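N-acetylglucosamine-specific lectin (Saxidomus purpuratus, PDB 6A7T) is a calcium-independent C-type lectin that binds N-acetylglucosamine and N-acetylgalactosamine. Local coordinates at residues K53-C56 with E57-D60; R93-E96 with E97-D100; S107-F111 with I112-P116. All blocks are in the same frame, centred on the assembly; numbering follows the deposited sequence.

Interaction 1. Residues K53-C56 with E57-D60; sequences KAFC and ESKD
Glu57 reaches back one helical turn to Lys53 and is held there twice, by its backbone and by its carboxylate. Glu57 N donates to Lys53 O at 3.1 Å, the ordinary helical bond, while its OE2 forms a salt bridge with Lys53 NZ. Lys53 NZ and Glu57 OE2 are modelled 2.5 Å apart, so short that the exact length is doubtful. The lysine chain runs extended as far as CE and then turns at its last torsion (chi4 -61°), which swings NZ over to OE2. A water closes the other side: it accepts from Lys53 NZ and donates to Glu57 OE1, so both carboxylate oxygens are tied to the same ammonium group, one directly and one through water.

Ser58 bonds through its N to Ala54 O. Its hydroxyl folds back on the same turn and donates to Phe55 O, OG to O 2.6 Å, in the carbonyl plane and on a lone pair. With chi1 at 89°, OG sits between the backbone N and the carbonyl carbon, within reach of that oxygen. Lys59 N bonds to Cys56 O at 3.0 Å and only weakly to Phe55 O; Cys56 itself, buried, is disulfide-bonded to Cys153 on strand 149-155, which staples the helix to the sheet. The aliphatic part of Lys59 lies against the Phe55 ring, Lys59 CE coming 3.6 Å from Phe55 CE1; Arg47 makes a cation-pi contact with that ring. Asp60, at positive phi, bonds through its N to Glu57 O and is the C-prime residue of the Schellman motif, completed by Ala61 N on Cys56 O, that ends helix 49-58 of the C-type lectin fold.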
loop_
_atom_site.group_PDB
_atom_site.type_symbol
_atom_site.label_atom_id
_atom_site.label_comp_id
_atom_site.label_asym_id
_atom_site.label_seq_id
_atom_site.Cartn_x
_atom_site.Cartn_y
_atom_site.Cartn_z
ATOM N N LYS B 53 0.579 1.104 22.656
ATOM C CA LYS B 53 1.325 1.907 21.653
ATOM C C LYS B 53 2.690 2.305 22.219
ATOM O O LYS B 53 3.748 2.076 21.595
ATOM C CB LYS B 53 0.527 3.127 21.239
ATOM C CG LYS B 53 1.236 4.011 20.205
ATOM C CD LYS B 53 0.363 5.174 19.807
ATOM C CE LYS B 53 1.109 6.159 18.923
ATOM N NZ LYS B 53 2.275 6.705 19.641
ATOM N N ALA B 54 2.677 2.866 23.440
ATOM C CA ALA B 54 3.964 3.233 24.109
ATOM C C ALA B 54 4.869 2.030 24.349
ATOM O O ALA B 54 6.081 2.152 24.245
ATOM C CB ALA B 54 3.676 3.946 25.410
ATOM N N PHE B 55 4.307 0.891 24.790
ATOM C CA PHE B 55 5.068 -0.299 25.017
ATOM C C PHE B 55 5.821 -0.695 23.736
ATOM O O PHE B 55 7.016 -1.002 23.790
ATOM C CB PHE B 55 4.190 -1.454 25.510
ATOM C CG PHE B 55 4.903 -2.773 25.610
ATOM C CD1 PHE B 55 5.880 -3.017 26.588
ATOM C CD2 PHE B 55 4.670 -3.777 24.673
ATOM C CE1 PHE B 55 6.549 -4.225 26.632
ATOM C CE2 PHE B 55 5.348 -4.976 24.711
ATOM C CZ PHE B 55 6.290 -5.205 25.695
ATOM N N CYS B 56 5.119 -0.731 22.601
ATOM C CA CYS B 56 5.788 -1.203 21.397
ATOM C C CYS B 56 6.923 -0.216 21.037
ATOM O O CYS B 56 8.023 -0.620 20.602
ATOM C CB CYS B 56 4.790 -1.334 20.266
ATOM S SG CYS B 56 3.669 -2.737 20.506
ATOM N N GLU B 57 6.659 1.062 21.248
ATOM C CA GLU B 57 7.729 2.107 21.011
ATOM C C GLU B 57 8.963 1.868 21.901
ATOM O O GLU B 57 10.106 2.014 21.435
ATOM C CB GLU B 57 7.146 3.496 21.198
ATOM C CG GLU B 57 6.165 3.905 20.108
ATOM C CD GLU B 57 5.247 5.071 20.460
ATOM O OE1 GLU B 57 5.278 5.525 21.628
ATOM O OE2 GLU B 57 4.446 5.494 19.607
ATOM N N SER B 58 8.749 1.399 23.140
ATOM C CA SER B 58 9.815 1.082 24.105
ATOM C C SER B 58 10.722 -0.059 23.622
ATOM O O SER B 58 11.874 -0.192 24.093
ATOM C CB SER B 58 9.213 0.782 25.473
ATOM O OG SER B 58 8.899 -0.589 25.595
ATOM N N LYS B 59 10.245 -0.879 22.663
ATOM C CA LYS B 59 10.995 -2.001 22.088
ATOM C C LYS B 59 11.501 -1.660 20.669
ATOM O O LYS B 59 11.887 -2.551 19.901
ATOM C CB LYS B 59 10.096 -3.237 22.058
ATOM C CG LYS B 59 9.497 -3.616 23.397
ATOM C CD LYS B 59 10.534 -3.984 24.432
ATOM C CE LYS B 59 9.923 -4.725 25.599
ATOM N NZ LYS B 59 10.585 -6.027 25.814
ATOM N N ASP B 60 11.506 -0.376 20.333
ATOM C CA ASP B 60 11.950 0.109 19.015
ATOM C C ASP B 60 11.099 -0.557 17.932
ATOM O O ASP B 60 11.591 -0.953 16.877
ATOM C CB ASP B 60 13.450 -0.130 18.838
ATOM C CG ASP B 60 14.253 0.682 19.835
ATOM O OD1 ASP B 60 13.859 1.841 20.120
ATOM O OD2 ASP B 60 15.249 0.149 20.333
HETATM O O HOH W 1 2.742 7.035 22.539
#

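Interaction 2. Residues R93-E96 with E97-D100; sequences RWNE and EHND
Asn95 and Asp100 hold the two arms of this turn together as an antiparallel hydrogen-bonded pair. Asn95 N donates to Asp100 O at 3.0 Å, the straighter of the two bonds at 163°, and Asp100 N returns to Asn95 O at 3.3 Å. The same oxygen takes a weak bond from Asn99 N. Just before the turn, Trp94 NE1 donates to Glu96 OE1 at 2.9 Å, close to the indole plane and on the anti side of the carboxylate, but tilted out of the carboxylate plane; Lys123 makes a salt bridge with that oxygen as well, so OE1 is gripped by two donors. The Asp100 carboxylate is engaged by Arg102.

Packing centres on the indole. Trp94 has CG anti to its N (chi1 -178°), which lays the ring along the returning strand: one face receives the Asp100 backbone, with CZ3 3.5 Å from Asp100 CA, and the edge meets Asn99 OD1, 3.4 Å from CZ2. Ring and amide stand almost perpendicular, at 89°. Tyr101 adds an edge-to-face ring contact to the indole. Near the tip of the turn, Asn95 CB approaches the edge of the His98 imidazole in its plane, 3.7 Å from CD2. With Asn99 and Asp100 both opposite Asn95, and Asn99 at positive phi, the arrangement is a G1 beta bulge closing the hairpin between strands 87-95 and 100-103.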
loop_
_atom_site.group_PDB
_atom_site.type_symbol
_atom_site.label_atom_id
_atom_site.label_comp_id
_atom_site.label_asym_id
_atom_site.label_seq_id
_atom_site.Cartn_x
_atom_site.Cartn_y
_atom_site.Cartn_z
ATOM N N ARG B 93 -6.042 3.401 14.851
ATOM C CA ARG B 93 -7.067 4.090 15.574
ATOM C C ARG B 93 -7.661 5.188 14.690
ATOM O O ARG B 93 -7.208 5.443 13.584
ATOM C CB ARG B 93 -6.612 4.624 16.939
ATOM C CG ARG B 93 -5.764 5.881 16.947
ATOM C CD ARG B 93 -5.585 6.429 18.361
ATOM N NE ARG B 93 -6.732 6.994 19.073
ATOM C CZ ARG B 93 -6.725 7.281 20.386
ATOM N NH1 ARG B 93 -5.602 7.197 21.085
ATOM N NH2 ARG B 93 -7.824 7.680 20.990
ATOM N N TRP B 94 -8.781 5.718 15.170
ATOM C CA TRP B 94 -9.433 6.892 14.587
ATOM C C TRP B 94 -8.542 8.113 14.670
ATOM O O TRP B 94 -7.944 8.377 15.695
ATOM C CB TRP B 94 -10.699 7.194 15.377
ATOM C CG TRP B 94 -11.409 8.359 14.759
ATOM C CD1 TRP B 94 -11.411 9.666 15.145
ATOM C CD2 TRP B 94 -12.217 8.268 13.586
ATOM N NE1 TRP B 94 -12.154 10.404 14.247
ATOM C CE2 TRP B 94 -12.687 9.569 13.308
ATOM C CE3 TRP B 94 -12.600 7.223 12.747
ATOM C CZ2 TRP B 94 -13.508 9.827 12.220
ATOM C CZ3 TRP B 94 -13.415 7.485 11.670
ATOM C CH2 TRP B 94 -13.876 8.773 11.417
ATOM N N ASN B 95 -8.494 8.872 13.586
ATOM C CA ASN B 95 -7.786 10.186 13.623
ATOM C C ASN B 95 -8.761 11.212 13.063
ATOM O O ASN B 95 -9.351 10.994 12.010
ATOM C CB ASN B 95 -6.436 10.158 12.904
ATOM C CG ASN B 95 -5.670 11.455 13.078
ATOM O OD1 ASN B 95 -4.813 11.595 13.951
ATOM N ND2 ASN B 95 -5.994 12.421 12.254
ATOM N N GLU B 96 -8.975 12.275 13.842
ATOM C CA GLU B 96 -10.009 13.251 13.506
ATOM C C GLU B 96 -9.548 14.049 12.284
ATOM O O GLU B 96 -10.347 14.265 11.390
ATOM C CB GLU B 96 -10.347 14.156 14.688
ATOM C CG GLU B 96 -11.593 15.003 14.465
ATOM C CD GLU B 96 -12.913 14.284 14.217
ATOM O OE1 GLU B 96 -13.048 13.116 14.613
ATOM O OE2 GLU B 96 -13.831 14.908 13.615
ATOM N N GLU B 97 -8.267 14.448 12.235
ATOM C CA GLU B 97 -7.842 15.223 11.029
ATOM C C GLU B 97 -7.918 14.345 9.778
ATOM O O GLU B 97 -8.361 14.775 8.735
ATOM C CB GLU B 97 -6.440 15.803 11.175
ATOM C CG GLU B 97 -6.413 17.012 12.066
ATOM C CD GLU B 97 -6.131 16.766 13.538
ATOM O OE1 GLU B 97 -6.269 15.564 14.018
ATOM O OE2 GLU B 97 -5.718 17.757 14.182
ATOM N N HIS B 98 -7.471 13.078 9.853
ATOM C CA HIS B 98 -7.645 12.125 8.742
ATOM C C HIS B 98 -9.135 11.882 8.474
ATOM O O HIS B 98 -9.504 11.589 7.387
ATOM C CB HIS B 98 -6.925 10.803 9.059
ATOM C CG HIS B 98 -5.442 10.885 8.949
ATOM N ND1 HIS B 98 -4.801 11.286 7.760
ATOM C CD2 HIS B 98 -4.465 10.565 9.826
ATOM C CE1 HIS B 98 -3.497 11.261 7.952
ATOM N NE2 HIS B 98 -3.259 10.819 9.200
ATOM N N ASN B 99 -9.945 11.988 9.538
ATOM C CA ASN B 99 -11.383 11.704 9.546
ATOM C C ASN B 99 -11.611 10.283 9.033
ATOM O O ASN B 99 -12.555 9.993 8.268
ATOM C CB ASN B 99 -12.215 12.731 8.758
ATOM C CG ASN B 99 -13.721 12.609 8.970
ATOM O OD1 ASN B 99 -14.206 12.302 10.057
ATOM N ND2 ASN B 99 -14.497 12.891 7.932
ATOM N N ASP B 100 -10.763 9.360 9.528
ATOM C CA ASP B 100 -10.943 7.945 9.196
ATOM C C ASP B 100 -10.152 7.052 10.157
ATOM O O ASP B 100 -9.391 7.514 11.009
ATOM C CB ASP B 100 -10.575 7.624 7.742
ATOM C CG ASP B 100 -9.116 7.758 7.326
ATOM O OD1 ASP B 100 -8.200 7.722 8.191
ATOM O OD2 ASP B 100 -8.888 7.911 6.097
#

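Interaction 3. Residues S107-F111 with I112-P116; sequences SPFTF and IGWGP
Ile112, Phe111 and Phe109 carry most of this contact, which folds a loop without regular structure onto itself. Ile112 bends back towards Phe109: CG1 lies beside its own backbone N (chi1 -53°), and the second torsion directs Ile112 CD1 to Phe109 CB at 3.6 Å. Ile112 CD1 also passes 3.9 Å from Phe111 O.

The Phe111 ring lies back along the chain that follows it. CG is anti to the backbone N (chi1 170°), beside the carbonyl carbon, and this brings one face of the ring over the next peptide: Ile112 N is 3.3 Å from Phe111 CG. Further along the ring, Phe111 CE2 meets Gly113 CA at 3.4 Å, obliquely, and Phe111 CZ comes 3.7 Å from Ile112 O. The ring therefore follows the chain from one peptide to the next, in a fit that Gly113, having no side chain, leaves room for.

Phe109 points towards the rest of the loop and reaches Trp114, Phe109 CE2 standing 4.0 Å from Trp114 CZ2. Ring planes are steeply inclined, 80° between the phenyl and the five-membered indole ring, with centroids 5.9 Å apart. Trp138 meets both rings, edge-to-face with Trp114, and shares backbone bonds with Gly113 and Gly115, while Trp103 joins Phe109 edge-to-face, so the pair belongs to a larger aromatic cluster. Thr110 faces away, its OG1 bonded to Glu67 O and its side chain packed on Gly35 of the neighbouring subunit, and Phe111 rests on Ser69 and Asp72 of helix 69-80. Such a long loop, with its aromatic core and Lys118 of the sugar site just beyond, is characteristic of the C-type lectin domain.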
loop_
_atom_site.group_PDB
_atom_site.type_symbol
_atom_site.label_atom_id
_atom_site.label_comp_id
_atom_site.label_asym_id
_atom_site.label_seq_id
_atom_site.Cartn_x
_atom_site.Cartn_y
_atom_site.Cartn_z
ATOM N N SER B 107 -0.653 5.639 7.272
ATOM C CA SER B 107 -0.932 4.943 6.028
ATOM C C SER B 107 -2.371 4.445 6.023
ATOM O O SER B 107 -2.829 3.874 7.013
ATOM C CB SER B 107 0.033 3.850 5.750
ATOM O OG SER B 107 -0.050 2.805 6.687
ATOM N N PRO B 108 -3.148 4.637 4.944
ATOM C CA PRO B 108 -4.480 4.045 4.826
ATOM C C PRO B 108 -4.450 2.518 4.764
ATOM O O PRO B 108 -3.477 1.911 4.341
ATOM C CB PRO B 108 -5.019 4.481 3.456
ATOM C CG PRO B 108 -4.141 5.623 3.062
ATOM C CD PRO B 108 -2.816 5.444 3.752
ATOM N N PHE B 109 -5.566 1.911 5.141
ATOM C CA PHE B 109 -5.680 0.495 4.997
ATOM C C PHE B 109 -5.524 0.139 3.529
ATOM O O PHE B 109 -6.018 0.905 2.655
ATOM C CB PHE B 109 -7.033 -0.000 5.486
ATOM C CG PHE B 109 -7.324 0.151 6.961
ATOM C CD1 PHE B 109 -6.325 0.072 7.907
ATOM C CD2 PHE B 109 -8.629 0.388 7.380
ATOM C CE1 PHE B 109 -6.619 0.199 9.250
ATOM C CE2 PHE B 109 -8.928 0.528 8.726
ATOM C CZ PHE B 109 -7.915 0.426 9.657
ATOM N N THR B 110 -4.878 -1.016 3.307
ATOM C CA THR B 110 -4.811 -1.705 2.042
ATOM C C THR B 110 -5.702 -2.930 2.145
ATOM O O THR B 110 -6.832 -2.944 1.696
ATOM C CB THR B 110 -3.345 -1.985 1.674
ATOM O OG1 THR B 110 -2.584 -2.520 2.763
ATOM C CG2 THR B 110 -2.619 -0.728 1.258
ATOM N N PHE B 111 -5.193 -3.979 2.794
ATOM C CA PHE B 111 -6.003 -5.101 3.212
ATOM C C PHE B 111 -7.038 -4.595 4.221
ATOM O O PHE B 111 -6.707 -3.730 4.998
ATOM C CB PHE B 111 -5.112 -6.159 3.865
ATOM C CG PHE B 111 -5.871 -7.269 4.548
ATOM C CD1 PHE B 111 -6.464 -8.282 3.826
ATOM C CD2 PHE B 111 -6.040 -7.279 5.931
ATOM C CE1 PHE B 111 -7.200 -9.284 4.452
ATOM C CE2 PHE B 111 -6.793 -8.261 6.547
ATOM C CZ PHE B 111 -7.344 -9.284 5.827
ATOM N N ILE B 112 -8.291 -5.060 4.084
ATOM C CA ILE B 112 -9.377 -4.697 4.963
ATOM C C ILE B 112 -9.739 -5.939 5.757
ATOM O O ILE B 112 -10.144 -6.958 5.199
ATOM C CB ILE B 112 -10.602 -4.160 4.189
ATOM C CG1 ILE B 112 -10.192 -3.015 3.259
ATOM C CG2 ILE B 112 -11.708 -3.749 5.156
ATOM C CD1 ILE B 112 -9.866 -1.712 3.955
ATOM N N GLY B 113 -9.560 -5.862 7.084
ATOM C CA GLY B 113 -9.674 -7.039 7.937
ATOM C C GLY B 113 -10.785 -6.953 8.976
ATOM O O GLY B 113 -10.791 -7.736 9.964
ATOM N N TRP B 114 -11.685 -5.985 8.848
ATOM C CA TRP B 114 -12.849 -5.860 9.796
ATOM C C TRP B 114 -13.656 -7.158 9.858
ATOM O O TRP B 114 -13.887 -7.861 8.865
ATOM C CB TRP B 114 -13.794 -4.749 9.367
ATOM C CG TRP B 114 -13.258 -3.371 9.391
ATOM C CD1 TRP B 114 -12.982 -2.587 8.311
ATOM C CD2 TRP B 114 -12.947 -2.619 10.560
ATOM N NE1 TRP B 114 -12.576 -1.358 8.735
ATOM C CE2 TRP B 114 -12.509 -1.358 10.112
ATOM C CE3 TRP B 114 -12.978 -2.893 11.933
ATOM C CZ2 TRP B 114 -12.124 -0.353 10.985
ATOM C CZ3 TRP B 114 -12.607 -1.886 12.787
ATOM C CH2 TRP B 114 -12.183 -0.643 12.326
ATOM N N GLY B 115 -14.102 -7.485 11.079
ATOM C CA GLY B 115 -14.981 -8.589 11.269
ATOM C C GLY B 115 -16.344 -8.260 10.655
ATOM O O GLY B 115 -16.650 -7.091 10.423
ATOM N N PRO B 116 -17.197 -9.267 10.389
ATOM C CA PRO B 116 -18.592 -8.981 10.010
ATOM C C PRO B 116 -19.327 -8.018 10.958
ATOM O O PRO B 116 -19.267 -8.097 12.194
ATOM C CB PRO B 116 -19.162 -10.401 10.007
ATOM C CG PRO B 116 -18.008 -11.251 9.548
ATOM C CD PRO B 116 -16.916 -10.701 10.432
#

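All three interactions lie within the one C-type lectin domain and follow one another along the chain. Interaction 1 ends helix 49-58, which the Cys56-Cys153 disulfide ties to the sheet containing strands 38-47 and 149-155. Interaction 2 closes the hairpin at the edge of the other sheet, and interaction 3 sits in the loop between its strands 100-103 and 125-131. The centres of 2 and 3 are about 14 Å apart; Tyr101 packs on both Trp94 and Trp114. The helix end of interaction 1, centred about 23 Å from interaction 3, lies across the chain's centre from that loop. Lys118 follows the loop, and Asn139 and His141 are on strand 134-141; all bind sugar in other structures.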